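Local coordinates for protein aromatic amino acid aminotransferase I (Candida albicans WO-1, PDB 6HNU) that probably transfers amino groups between aromatic L-amino acids and 2-oxoglutarate, using pyridoxal 5'-phosphate as cofactor, at residues 137-142 and 330-335; 107-112 and 321-326; 114-119 and 343-348; 85-90 and 98-103. One frame throughout, in Å; residues are numbered along the deposited sequence.

In the fold
From the N terminus, contact 4 comes first: it closes a short loop, seven residues between its segments, from strand 81-86 to helix 99-102, before the other three open. Some 190 to 220 residues, which build most of the large sheet, then separate 107-112 from 321-326 (contact 2), 114-119 from 343-348 (contact 3) and 137-142 from 330-335 (contact 1). Contact 1 nests inside the loop closed by contact 3, whereas contact 2 crosses both. Contacts 1 to 3 together tie the loop before helix 112-126, that helix and the phosphate-binding turn to helices 315-327 and 334-377. Contacts 1 and 2 touch directly, and F335 of contact 1 packs on L103 of contact 4.

Contact 1 of 4, residues 137-142 and 330-335; sequences VSVGNT and QNPSGF. With PLP (pyridoxal-5'-phosphate), chain I.
The phosphate-binding turn between strand 133-138 and helix 141-152 rests, through V137 and V139, on P332 of the loop leading into helix 334-377. The support is apolar. With V137 CG1 anti to the carbonyl carbon (chi1 -63°), CG2 is left to face the proline ring and meets P332 CD 3.6 Å away, the two side chains crossing obliquely. V139 CG1 touches P332 CA at 3.6 Å, and the backbone between the two valines adds S138 O, 3.6 Å from P332 CG. No hydrogen bond joins the segments here; N331 instead gives its ND2 to S107 O.

Beyond V139 the chain turns at G140. S138 OG accepts from G140 N at 3.1 Å (N-H...O 151°), an ST turn that helps fix the backbone just before the helix. Two phosphate oxygens are then held from its first residues. N141 N donates to PLP O1P at 2.8 Å with a nearly straight bond (169°). PLP O3P takes two bonds from one residue, T142 N at 2.9 Å and T142 OG1 at 2.6 Å. S297, S299 and R307, and Y105 of the second subunit, also hydrogen-bond PLP. A phosphate at a helix N terminus would probably also be favoured by the helix dipole.

S138 bonds through its backbone to G309, while F114 and L115 of helix 112-126 pack on V137. P332 lies against L308 and against E337 of helix 334-377, and next to it S333 OG hydrogen-bonds S336 OG of the second subunit, so the cofactor turn is backed by elements that reach the dimer interface.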
loop_
_atom_site.group_PDB
_atom_site.type_symbol
_atom_site.label_atom_id
_atom_site.label_comp_id
_atom_site.label_asym_id
_atom_site.label_seq_id
_atom_site.Cartn_x
_atom_site.Cartn_y
_atom_site.Cartn_z
ATOM N N VAL B 137 -5.643 1.560 10.455
ATOM C CA VAL B 137 -4.730 2.321 9.582
ATOM C C VAL B 137 -5.028 1.986 8.119
ATOM O O VAL B 137 -5.558 0.883 7.783
ATOM C CB VAL B 137 -3.270 2.089 9.979
ATOM C CG1 VAL B 137 -3.038 2.603 11.374
ATOM C CG2 VAL B 137 -2.847 0.630 9.816
ATOM N N SER B 138 -4.732 2.959 7.271
ATOM C CA SER B 138 -4.657 2.823 5.801
ATOM C C SER B 138 -3.329 3.405 5.343
ATOM O O SER B 138 -2.646 4.076 6.150
ATOM C CB SER B 138 -5.797 3.540 5.150
ATOM O OG SER B 138 -5.555 4.937 5.160
ATOM N N VAL B 139 -2.986 3.195 4.075
ATOM C CA VAL B 139 -1.814 3.895 3.475
ATOM C C VAL B 139 -2.307 5.078 2.645
ATOM O O VAL B 139 -1.603 5.505 1.681
ATOM C CB VAL B 139 -0.917 2.901 2.709
ATOM C CG1 VAL B 139 -0.391 1.846 3.659
ATOM C CG2 VAL B 139 -1.625 2.224 1.559
ATOM N N GLY B 140 -3.398 5.677 3.088
ATOM C CA GLY B 140 -4.034 6.823 2.433
ATOM C C GLY B 140 -5.383 6.494 1.852
ATOM O O GLY B 140 -5.745 5.306 1.762
ATOM N N ASN B 141 -6.110 7.542 1.474
ATOM C CA ASN B 141 -7.502 7.420 1.017
ATOM C C ASN B 141 -7.548 6.710 -0.347
ATOM O O ASN B 141 -8.587 6.083 -0.632
ATOM C CB ASN B 141 -8.188 8.785 1.027
ATOM C CG ASN B 141 -8.645 9.256 2.387
ATOM O OD1 ASN B 141 -8.264 8.692 3.436
ATOM N ND2 ASN B 141 -9.439 10.314 2.376
ATOM N N THR B 142 -6.500 6.815 -1.167
ATOM C CA THR B 142 -6.421 6.106 -2.462
ATOM C C THR B 142 -6.600 4.601 -2.201
ATOM O O THR B 142 -7.524 3.974 -2.747
ATOM C CB THR B 142 -5.107 6.414 -3.193
ATOM O OG1 THR B 142 -5.002 7.843 -3.258
ATOM C CG2 THR B 142 -5.116 5.792 -4.579
ATOM N N GLN B 330 -0.553 -4.792 3.656
ATOM C CA GLN B 330 0.081 -5.350 4.870
ATOM C C GLN B 330 0.021 -4.311 6.006
ATOM O O GLN B 330 -0.687 -4.542 7.034
ATOM C CB GLN B 330 1.463 -5.854 4.461
ATOM C CG GLN B 330 1.840 -7.165 5.118
ATOM C CD GLN B 330 2.403 -6.915 6.488
ATOM O OE1 GLN B 330 3.036 -5.883 6.731
ATOM N NE2 GLN B 330 2.157 -7.840 7.392
ATOM N N ASN B 331 0.670 -3.155 5.828
ATOM C CA ASN B 331 0.737 -2.113 6.868
ATOM C C ASN B 331 1.364 -0.879 6.258
ATOM O O ASN B 331 2.075 -1.015 5.290
ATOM C CB ASN B 331 1.582 -2.563 8.062
ATOM C CG ASN B 331 0.711 -2.977 9.227
ATOM O OD1 ASN B 331 -0.337 -2.360 9.461
ATOM N ND2 ASN B 331 1.147 -3.990 9.973
ATOM N N PRO B 332 1.115 0.331 6.793
ATOM C CA PRO B 332 1.877 1.501 6.385
ATOM C C PRO B 332 3.350 1.331 6.726
ATOM O O PRO B 332 3.682 0.526 7.636
ATOM C CB PRO B 332 1.296 2.623 7.261
ATOM C CG PRO B 332 -0.053 2.109 7.678
ATOM C CD PRO B 332 0.165 0.634 7.868
ATOM N N SER B 333 4.199 2.128 6.068
ATOM C CA SER B 333 5.610 2.330 6.437
ATOM C C SER B 333 5.732 2.542 7.953
ATOM O O SER B 333 5.047 3.465 8.529
ATOM C CB SER B 333 6.203 3.516 5.742
ATOM O OG SER B 333 7.466 3.855 6.317
ATOM N N GLY B 334 6.644 1.791 8.560
ATOM C CA GLY B 334 6.951 1.906 9.996
ATOM C C GLY B 334 7.589 3.263 10.240
ATOM O O GLY B 334 7.421 3.839 11.317
ATOM N N PHE B 335 8.355 3.758 9.262
ATOM C CA PHE B 335 8.953 5.107 9.365
ATOM C C PHE B 335 7.823 6.126 9.376
ATOM O O PHE B 335 7.846 7.008 10.224
ATOM C CB PHE B 335 9.969 5.393 8.260
ATOM C CG PHE B 335 11.244 4.589 8.352
ATOM C CD1 PHE B 335 12.124 4.787 9.404
ATOM C CD2 PHE B 335 11.595 3.692 7.358
ATOM C CE1 PHE B 335 13.300 4.045 9.483
ATOM C CE2 PHE B 335 12.761 2.946 7.438
ATOM C CZ PHE B 335 13.624 3.147 8.497
HETATM N N1 PLP I . -9.742 11.173 -2.341
HETATM C C2 PLP I . -10.034 12.316 -2.968
HETATM C C2A PLP I . -11.460 12.630 -3.252
HETATM C C3 PLP I . -9.034 13.203 -3.359
HETATM O O3 PLP I . -9.398 14.321 -4.059
HETATM C C4 PLP I . -7.689 12.869 -3.100
HETATM C C4A PLP I . -6.622 13.770 -3.531
HETATM C C5 PLP I . -7.403 11.685 -2.408
HETATM C C6 PLP I . -8.453 10.867 -2.077
HETATM C C5A PLP I . -5.985 11.231 -2.162
HETATM O O4P PLP I . -5.812 10.792 -0.787
HETATM P P PLP I . -4.517 10.146 -0.239
HETATM O O1P PLP I . -4.849 10.049 1.232
HETATM O O2P PLP I . -3.354 11.123 -0.573
HETATM O O3P PLP I . -4.343 8.795 -0.930
#

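Contact 2 of 4, residues 107-112 and 321-326; sequences STFGLP and YVRLHE. Unlike the reference sequence in segment 107-112: L111 (reference Ser).
E326 OE2, on a side chain whose CG packs beside T108, is gripped twice. R323 NH2 donates to it at 2.9 Å, and water 2 donates at 2.7 Å while accepting from T108 N at 2.8 Å, so the water bridges the T108 amide, in the type I beta turn from S107 to G110, to the helix. R323 also gives NE to E326 OE1 at 2.9 Å, a straight bond (175°); the guanidinium thus holds the carboxylate side-on, and its NH1 pairs with E319.

A second water spans the gap: water 1 donates to T108 O at 2.7 Å and lies at the edge of the H325 ring, in its plane, hydrogen-bonded to ND1. H325 NE2 bonds to E143. Between the waters, with T108 OG1 anti to the carbonyl carbon (chi1 -78°), CG2 lies anti to the backbone N and presses on H325 CB at 3.2 Å, a tight fit. T108 OG1 is hydrogen-bonded to Q330 O.

Next door V322 stands at about a right angle to F109, with V322 CG2 3.6 Å from the ring centroid and 11° off its normal, a CH-pi contact.

Helix 315-327 thereby covers the turn, while I136 of strand 133-138 touches both F109 and V322, and H325 leans on S147 of helix 141-152.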
loop_
_atom_site.group_PDB
_atom_site.type_symbol
_atom_site.label_atom_id
_atom_site.label_comp_id
_atom_site.label_asym_id
_atom_site.label_seq_id
_atom_site.Cartn_x
_atom_site.Cartn_y
_atom_site.Cartn_z
ATOM N N SER B 107 0.647 -6.082 13.838
ATOM C CA SER B 107 -0.824 -6.153 13.634
ATOM C C SER B 107 -1.202 -5.241 12.460
ATOM O O SER B 107 -0.737 -4.057 12.428
ATOM C CB SER B 107 -1.585 -5.763 14.868
ATOM O OG SER B 107 -2.973 -5.627 14.563
ATOM N N THR B 108 -2.031 -5.739 11.547
ATOM C CA THR B 108 -2.476 -4.957 10.360
ATOM C C THR B 108 -3.500 -3.887 10.799
ATOM O O THR B 108 -3.773 -2.989 10.015
ATOM C CB THR B 108 -2.987 -5.907 9.263
ATOM O OG1 THR B 108 -1.853 -6.477 8.595
ATOM C CG2 THR B 108 -3.836 -5.213 8.224
ATOM N N PHE B 109 -4.086 -3.986 11.998
ATOM C CA PHE B 109 -5.028 -2.958 12.519
ATOM C C PHE B 109 -4.278 -1.626 12.670
ATOM O O PHE B 109 -4.870 -0.580 12.433
ATOM C CB PHE B 109 -5.614 -3.355 13.876
ATOM C CG PHE B 109 -6.683 -4.411 13.809
ATOM C CD1 PHE B 109 -6.347 -5.751 13.718
ATOM C CD2 PHE B 109 -8.015 -4.067 13.929
ATOM C CE1 PHE B 109 -7.327 -6.725 13.709
ATOM C CE2 PHE B 109 -8.992 -5.048 13.926
ATOM C CZ PHE B 109 -8.647 -6.368 13.775
ATOM N N GLY B 110 -3.004 -1.693 13.069
ATOM C CA GLY B 110 -2.095 -0.538 13.210
ATOM C C GLY B 110 -1.314 -0.607 14.507
ATOM O O GLY B 110 -1.632 -1.475 15.363
ATOM N N LEU B 111 -0.298 0.244 14.668
ATOM C CA LEU B 111 0.505 0.243 15.916
ATOM C C LEU B 111 -0.273 0.933 17.034
ATOM O O LEU B 111 -0.888 1.962 16.786
ATOM C CB LEU B 111 1.835 0.927 15.624
ATOM C CG LEU B 111 2.746 0.152 14.670
ATOM C CD1 LEU B 111 3.740 1.091 13.998
ATOM C CD2 LEU B 111 3.437 -1.002 15.389
ATOM N N PRO B 112 -0.251 0.422 18.298
ATOM C CA PRO B 112 -1.164 0.882 19.347
ATOM C C PRO B 112 -1.085 2.375 19.708
ATOM O O PRO B 112 -2.145 3.004 19.902
ATOM C CB PRO B 112 -0.823 0.042 20.616
ATOM C CG PRO B 112 0.195 -0.997 20.175
ATOM C CD PRO B 112 0.592 -0.697 18.744
ATOM N N TYR B 321 -11.905 -5.200 6.292
ATOM C CA TYR B 321 -10.779 -4.404 5.755
ATOM C C TYR B 321 -9.437 -4.972 6.254
ATOM O O TYR B 321 -8.495 -5.002 5.470
ATOM C CB TYR B 321 -10.865 -2.940 6.162
ATOM C CG TYR B 321 -11.815 -2.077 5.379
ATOM C CD1 TYR B 321 -13.156 -1.980 5.741
ATOM C CD2 TYR B 321 -11.351 -1.229 4.395
ATOM C CE1 TYR B 321 -14.022 -1.103 5.098
ATOM C CE2 TYR B 321 -12.210 -0.365 3.719
ATOM C CZ TYR B 321 -13.546 -0.289 4.081
ATOM O OH TYR B 321 -14.391 0.601 3.469
ATOM N N VAL B 322 -9.308 -5.332 7.537
ATOM C CA VAL B 322 -8.020 -5.833 8.091
ATOM C C VAL B 322 -7.631 -7.135 7.369
ATOM O O VAL B 322 -6.497 -7.245 6.891
ATOM C CB VAL B 322 -8.107 -5.996 9.619
ATOM C CG1 VAL B 322 -6.846 -6.669 10.136
ATOM C CG2 VAL B 322 -8.334 -4.653 10.309
ATOM N N ARG B 323 -8.567 -8.058 7.169
ATOM C CA ARG B 323 -8.307 -9.310 6.409
ATOM C C ARG B 323 -7.774 -8.961 5.020
ATOM O O ARG B 323 -6.794 -9.564 4.573
ATOM C CB ARG B 323 -9.594 -10.125 6.308
ATOM C CG ARG B 323 -10.121 -10.558 7.668
ATOM C CD ARG B 323 -9.213 -11.585 8.347
ATOM N NE ARG B 323 -8.132 -11.054 9.178
ATOM C CZ ARG B 323 -8.230 -10.612 10.430
ATOM N NH1 ARG B 323 -9.388 -10.555 11.064
ATOM N NH2 ARG B 323 -7.136 -10.206 11.062
ATOM N N LEU B 324 -8.391 -8.008 4.337
ATOM C CA LEU B 324 -7.931 -7.613 2.990
ATOM C C LEU B 324 -6.545 -6.979 3.095
ATOM O O LEU B 324 -5.641 -7.396 2.318
ATOM C CB LEU B 324 -8.922 -6.649 2.352
ATOM C CG LEU B 324 -8.486 -6.032 1.027
ATOM C CD1 LEU B 324 -8.176 -7.083 -0.024
ATOM C CD2 LEU B 324 -9.584 -5.103 0.520
ATOM N N HIS B 325 -6.351 -6.061 4.036
ATOM C CA HIS B 325 -5.039 -5.386 4.221
ATOM C C HIS B 325 -3.903 -6.406 4.422
ATOM O O HIS B 325 -2.829 -6.182 3.873
ATOM C CB HIS B 325 -5.104 -4.394 5.366
ATOM C CG HIS B 325 -5.738 -3.096 5.011
ATOM N ND1 HIS B 325 -6.014 -2.173 5.976
ATOM C CD2 HIS B 325 -6.065 -2.522 3.836
ATOM C CE1 HIS B 325 -6.505 -1.087 5.410
ATOM N NE2 HIS B 325 -6.561 -1.263 4.127
ATOM N N GLU B 326 -4.124 -7.473 5.215
ATOM C CA GLU B 326 -3.148 -8.556 5.470
ATOM C C GLU B 326 -2.535 -9.105 4.184
ATOM O O GLU B 326 -1.341 -9.365 4.213
ATOM C CB GLU B 326 -3.769 -9.704 6.271
ATOM C CG GLU B 326 -3.765 -9.327 7.715
ATOM C CD GLU B 326 -4.662 -10.152 8.620
ATOM O OE1 GLU B 326 -5.455 -10.979 8.113
ATOM O OE2 GLU B 326 -4.569 -9.920 9.847
HETATM O O HOH W 1 -5.635 -1.714 8.553
HETATM O O HOH W 2 -3.134 -8.287 11.495
#

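Contact 3 of 4, residues 114-119 and 343-348; sequences FLQFIK and LLRKWG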
loop_
_atom_site.group_PDB
_atom_site.type_symbol
_atom_site.label_atom_id
_atom_site.label_comp_id
_atom_site.label_asym_id
_atom_site.label_seq_id
_atom_site.Cartn_x
_atom_site.Cartn_y
_atom_site.Cartn_z
ATOM N N PHE B 114 -0.128 4.882 17.839
ATOM C CA PHE B 114 -0.676 5.718 16.734
ATOM C C PHE B 114 -2.202 5.636 16.751
ATOM O O PHE B 114 -2.875 6.689 16.724
ATOM C CB PHE B 114 -0.086 5.272 15.404
ATOM C CG PHE B 114 -0.688 6.034 14.251
ATOM C CD1 PHE B 114 -0.392 7.377 14.064
ATOM C CD2 PHE B 114 -1.616 5.433 13.434
ATOM C CE1 PHE B 114 -0.980 8.088 13.033
ATOM C CE2 PHE B 114 -2.202 6.137 12.400
ATOM C CZ PHE B 114 -1.869 7.454 12.196
ATOM N N LEU B 115 -2.757 4.409 16.790
ATOM C CA LEU B 115 -4.226 4.168 16.834
ATOM C C LEU B 115 -4.830 4.929 18.017
ATOM O O LEU B 115 -5.883 5.572 17.822
ATOM C CB LEU B 115 -4.524 2.676 16.977
ATOM C CG LEU B 115 -4.324 1.805 15.729
ATOM C CD1 LEU B 115 -4.689 0.344 16.010
ATOM C CD2 LEU B 115 -5.162 2.329 14.571
ATOM N N GLN B 116 -4.186 4.922 19.193
ATOM C CA GLN B 116 -4.729 5.625 20.377
ATOM C C GLN B 116 -4.889 7.123 20.072
ATOM O O GLN B 116 -5.951 7.702 20.372
ATOM C CB GLN B 116 -3.840 5.443 21.600
ATOM C CG GLN B 116 -4.369 6.196 22.820
ATOM C CD GLN B 116 -3.462 6.029 24.011
ATOM O OE1 GLN B 116 -2.297 6.429 23.984
ATOM N NE2 GLN B 116 -3.984 5.415 25.066
ATOM N N PHE B 117 -3.858 7.759 19.528
ATOM C CA PHE B 117 -3.900 9.202 19.245
ATOM C C PHE B 117 -5.006 9.471 18.223
ATOM O O PHE B 117 -5.824 10.383 18.410
ATOM C CB PHE B 117 -2.575 9.735 18.726
ATOM C CG PHE B 117 -2.601 11.232 18.584
ATOM C CD1 PHE B 117 -3.162 11.825 17.461
ATOM C CD2 PHE B 117 -2.046 12.037 19.554
ATOM C CE1 PHE B 117 -3.167 13.191 17.314
ATOM C CE2 PHE B 117 -2.077 13.412 19.427
ATOM C CZ PHE B 117 -2.625 13.984 18.307
ATOM N N ILE B 118 -5.032 8.692 17.155
ATOM C CA ILE B 118 -5.938 8.977 16.015
ATOM C C ILE B 118 -7.380 8.639 16.442
ATOM O O ILE B 118 -8.311 9.343 16.036
ATOM C CB ILE B 118 -5.362 8.262 14.765
ATOM C CG1 ILE B 118 -5.345 9.178 13.549
ATOM C CG2 ILE B 118 -6.035 6.944 14.487
ATOM C CD1 ILE B 118 -4.615 10.477 13.780
ATOM N N LYS B 119 -7.577 7.671 17.332
ATOM C CA LYS B 119 -8.921 7.370 17.867
ATOM C C LYS B 119 -9.390 8.515 18.771
ATOM O O LYS B 119 -10.563 8.919 18.673
ATOM C CB LYS B 119 -8.946 6.002 18.541
ATOM C CG LYS B 119 -10.340 5.563 18.929
ATOM C CD LYS B 119 -10.468 4.099 19.357
ATOM C CE LYS B 119 -11.904 3.688 19.592
ATOM N NZ LYS B 119 -12.039 2.234 19.850
ATOM N N LEU B 343 5.509 13.067 15.958
ATOM C CA LEU B 343 5.080 14.454 15.692
ATOM C C LEU B 343 3.786 14.732 16.458
ATOM O O LEU B 343 3.745 15.747 17.161
ATOM C CB LEU B 343 4.969 14.682 14.180
ATOM C CG LEU B 343 4.402 16.036 13.773
ATOM C CD1 LEU B 343 4.964 16.462 12.413
ATOM C CD2 LEU B 343 2.886 15.986 13.748
ATOM N N LEU B 344 2.779 13.858 16.385
ATOM C CA LEU B 344 1.452 14.146 16.966
ATOM C C LEU B 344 1.550 14.194 18.493
ATOM O O LEU B 344 0.860 15.035 19.091
ATOM C CB LEU B 344 0.440 13.107 16.476
ATOM C CG LEU B 344 0.102 13.188 14.976
ATOM C CD1 LEU B 344 -0.598 11.928 14.529
ATOM C CD2 LEU B 344 -0.752 14.400 14.661
ATOM N N ARG B 345 2.350 13.314 19.092
ATOM C CA ARG B 345 2.497 13.234 20.569
ATOM C C ARG B 345 3.382 14.373 21.066
ATOM O O ARG B 345 3.126 14.851 22.179
ATOM C CB ARG B 345 3.029 11.862 20.958
ATOM C CG ARG B 345 1.935 10.815 20.813
ATOM C CD ARG B 345 2.346 9.418 21.169
ATOM N NE ARG B 345 1.178 8.552 21.106
ATOM C CZ ARG B 345 0.279 8.426 22.080
ATOM N NH1 ARG B 345 0.429 9.102 23.215
ATOM N NH2 ARG B 345 -0.766 7.631 21.917
ATOM N N LYS B 346 4.307 14.851 20.245
ATOM C CA LYS B 346 5.179 16.000 20.624
ATOM C C LYS B 346 4.312 17.269 20.633
ATOM O O LYS B 346 4.373 18.073 21.591
ATOM C CB LYS B 346 6.376 16.126 19.686
ATOM C CG LYS B 346 7.305 17.297 20.007
ATOM C CD LYS B 346 7.918 17.169 21.396
ATOM C CE LYS B 346 8.787 18.352 21.769
ATOM N NZ LYS B 346 9.306 18.199 23.148
ATOM N N TRP B 347 3.448 17.417 19.626
ATOM C CA TRP B 347 2.505 18.549 19.548
ATOM C C TRP B 347 1.399 18.381 20.581
ATOM O O TRP B 347 0.890 19.397 21.115
ATOM C CB TRP B 347 1.955 18.626 18.129
ATOM C CG TRP B 347 2.906 19.081 17.075
ATOM C CD1 TRP B 347 4.209 19.463 17.176
ATOM C CD2 TRP B 347 2.546 19.246 15.704
ATOM N NE1 TRP B 347 4.680 19.825 15.944
ATOM C CE2 TRP B 347 3.677 19.706 15.025
ATOM C CE3 TRP B 347 1.358 19.044 14.997
ATOM C CZ2 TRP B 347 3.660 19.983 13.651
ATOM C CZ3 TRP B 347 1.339 19.301 13.644
ATOM C CH2 TRP B 347 2.474 19.781 12.979
ATOM N N GLY B 348 1.029 17.130 20.847
ATOM C CA GLY B 348 -0.174 16.762 21.608
ATOM C C GLY B 348 -1.441 17.119 20.863
ATOM O O GLY B 348 -1.388 17.761 19.789
#
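F117 CG is anti to its backbone N (chi1 -174°), which directs CG toward segment 343-348 of helix 334-377, while L344 CG lies anti to its carbonyl carbon, beside its N (chi1 -68°). Between them forms a CH-pi contact: L344 CB sits over the face of the F117 ring, 3.7 Å from its centroid, and the two side chains meet at about a right angle. The ring also approaches the helix backbone, with F117 CE2 3.4 Å from L344 O, and G348 C lies at its edge, near its plane. H349, one residue further, stacks with F117.

L344 CD1 spreads the apolar patch to F114 CE1 (4.1 Å) and I118 CD1 (4.3 Å). On the exposed flank the extended R345 reaches over: NH2 donates to Q116 OE1 at 2.8 Å, a bond to be taken with caution because the position of that oxygen is less certain. R345 NH2 also bonds to E113 O, and NE to N341 OD1.

With axes 10.8 Å apart and crossing at 53°, the segments show plain helix-on-helix packing. It joins helix 112-126, which precedes the edge strand 133-138, to the long helix 334-377 that, as in other aminotransferases of this family, runs from the large domain to the small one.

Contact 4 of 4, residues 85-90 and 98-103; sequences VFKKAA and ELARSL
L99 N and A100 N, at the start of helix 99-102, donate backbone hydrogen bonds to F86 O and K87 O, at the end of strand 81-86 and just after it. L99 N meets F86 O at 3.0 Å (N-H...O 160°), tilted 28° from the carbonyl plane, whereas A100 N reaches K87 O at 3.0 Å in the carbonyl plane, on a lone pair. A CA-H...O contact, E98 CA to F86 O at 3.3 Å, lies beside the first of these.

Apolar contacts flank the pair. V85 CG1 meets L99 CD2 at 3.8 Å, and both residues pack on V58 of strand 57-62, which pairs with strand 81-86. The aliphatic part of K87 passes A100 CB while its NZ bonds to F53 O. On the exposed side A89 CB touches E98 CD at 3.7 Å.

The charged interaction lies within 98-103. E98 CG takes the position between its backbone N and carbonyl carbon (chi1 67°), and chi2 turns CD aside, so the chain is bent. The R101 guanidinium grips it side-on: NE to E98 OE2 at 2.9 Å and NH2 to E98 OE1 at 3.0 Å, each oxygen met from above the carboxylate plane. R101 NH1 pairs with E113.

Although E98 is the N-cap residue, its carboxylate is engaged by R101. The joint across the segments is consequently built on backbone bonds with apolar edges, its salt bridge internal to 98-103.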
loop_
_atom_site.group_PDB
_atom_site.type_symbol
_atom_site.label_atom_id
_atom_site.label_comp_id
_atom_site.label_asym_id
_atom_site.label_seq_id
_atom_site.Cartn_x
_atom_site.Cartn_y
_atom_site.Cartn_z
ATOM N N VAL B 85 13.156 8.881 17.323
ATOM C CA VAL B 85 12.730 7.492 17.580
ATOM C C VAL B 85 13.947 6.572 17.498
ATOM O O VAL B 85 14.445 6.262 16.398
ATOM C CB VAL B 85 11.600 7.076 16.636
ATOM C CG1 VAL B 85 11.094 5.714 17.062
ATOM C CG2 VAL B 85 10.470 8.118 16.655
ATOM N N PHE B 86 14.393 6.105 18.659
ATOM C CA PHE B 86 15.451 5.088 18.777
ATOM C C PHE B 86 14.894 3.691 18.490
ATOM O O PHE B 86 13.665 3.442 18.638
ATOM C CB PHE B 86 16.038 5.150 20.190
ATOM C CG PHE B 86 16.880 6.368 20.436
ATOM C CD1 PHE B 86 16.307 7.549 20.886
ATOM C CD2 PHE B 86 18.251 6.328 20.230
ATOM C CE1 PHE B 86 17.105 8.657 21.142
ATOM C CE2 PHE B 86 19.040 7.452 20.471
ATOM C CZ PHE B 86 18.462 8.610 20.921
ATOM N N LYS B 87 15.816 2.782 18.139
ATOM C CA LYS B 87 15.550 1.339 17.945
ATOM C C LYS B 87 15.010 0.730 19.244
ATOM O O LYS B 87 14.032 -0.065 19.168
ATOM C CB LYS B 87 16.840 0.656 17.472
ATOM C CG LYS B 87 16.752 -0.845 17.208
ATOM C CD LYS B 87 17.794 -1.255 16.187
ATOM C CE LYS B 87 17.884 -2.732 15.954
ATOM N NZ LYS B 87 19.025 -3.062 15.085
ATOM N N LYS B 88 15.591 1.088 20.395
ATOM C CA LYS B 88 15.237 0.449 21.695
ATOM C C LYS B 88 14.299 1.348 22.509
ATOM O O LYS B 88 14.595 2.549 22.663
ATOM C CB LYS B 88 16.493 0.154 22.527
ATOM C CG LYS B 88 17.499 -0.811 21.902
ATOM C CD LYS B 88 18.635 -1.251 22.837
ATOM C CE LYS B 88 18.964 -0.263 23.945
ATOM N NZ LYS B 88 20.256 -0.549 24.618
ATOM N N ALA B 89 13.225 0.764 23.048
ATOM C CA ALA B 89 12.213 1.456 23.880
ATOM C C ALA B 89 12.888 2.269 25.008
ATOM O O ALA B 89 12.522 3.468 25.208
ATOM C CB ALA B 89 11.219 0.461 24.407
ATOM N N ALA B 90 13.908 1.716 25.672
ATOM C CA ALA B 90 14.523 2.361 26.857
ATOM C C ALA B 90 15.197 3.672 26.455
ATOM O O ALA B 90 15.408 4.508 27.359
ATOM C CB ALA B 90 15.495 1.431 27.551
ATOM N N GLU B 98 9.218 2.367 19.103
ATOM C CA GLU B 98 10.675 2.151 18.934
ATOM C C GLU B 98 10.876 1.319 17.663
ATOM O O GLU B 98 9.996 0.469 17.353
ATOM C CB GLU B 98 11.259 1.505 20.198
ATOM C CG GLU B 98 10.779 0.085 20.459
ATOM C CD GLU B 98 9.469 -0.083 21.189
ATOM O OE1 GLU B 98 8.831 0.944 21.527
ATOM O OE2 GLU B 98 9.049 -1.254 21.374
ATOM N N LEU B 99 11.963 1.577 16.931
ATOM C CA LEU B 99 12.133 1.018 15.563
ATOM C C LEU B 99 12.226 -0.512 15.606
ATOM O O LEU B 99 11.896 -1.132 14.593
ATOM C CB LEU B 99 13.376 1.594 14.891
ATOM C CG LEU B 99 13.450 3.115 14.797
ATOM C CD1 LEU B 99 14.740 3.508 14.091
ATOM C CD2 LEU B 99 12.220 3.671 14.075
ATOM N N ALA B 100 12.707 -1.117 16.705
ATOM C CA ALA B 100 12.759 -2.585 16.835
ATOM C C ALA B 100 11.335 -3.158 16.650
ATOM O O ALA B 100 11.213 -4.287 16.186
ATOM C CB ALA B 100 13.368 -2.960 18.183
ATOM N N ARG B 101 10.301 -2.387 16.988
ATOM C CA ARG B 101 8.861 -2.728 16.867
ATOM C C ARG B 101 8.227 -2.051 15.623
ATOM O O ARG B 101 7.566 -2.784 14.828
ATOM C CB ARG B 101 8.153 -2.372 18.171
ATOM C CG ARG B 101 6.670 -2.718 18.235
ATOM C CD ARG B 101 6.124 -2.813 19.672
ATOM N NE ARG B 101 6.392 -1.551 20.351
ATOM C CZ ARG B 101 5.529 -0.544 20.471
ATOM N NH1 ARG B 101 4.283 -0.672 20.036
ATOM N NH2 ARG B 101 5.917 0.590 21.044
ATOM N N SER B 102 8.427 -0.741 15.368
ATOM C CA SER B 102 7.770 -0.084 14.199
ATOM C C SER B 102 8.332 -0.616 12.864
ATOM O O SER B 102 7.614 -0.545 11.861
ATOM C CB SER B 102 7.838 1.445 14.300
ATOM O OG SER B 102 9.130 1.893 14.689
ATOM N N LEU B 103 9.571 -1.109 12.815
ATOM C CA LEU B 103 10.216 -1.663 11.583
ATOM C C LEU B 103 10.089 -3.204 11.531
ATOM O O LEU B 103 10.538 -3.822 10.539
ATOM C CB LEU B 103 11.688 -1.218 11.524
ATOM C CG LEU B 103 11.918 0.275 11.335
ATOM C CD1 LEU B 103 13.399 0.543 11.118
ATOM C CD2 LEU B 103 11.097 0.814 10.157
#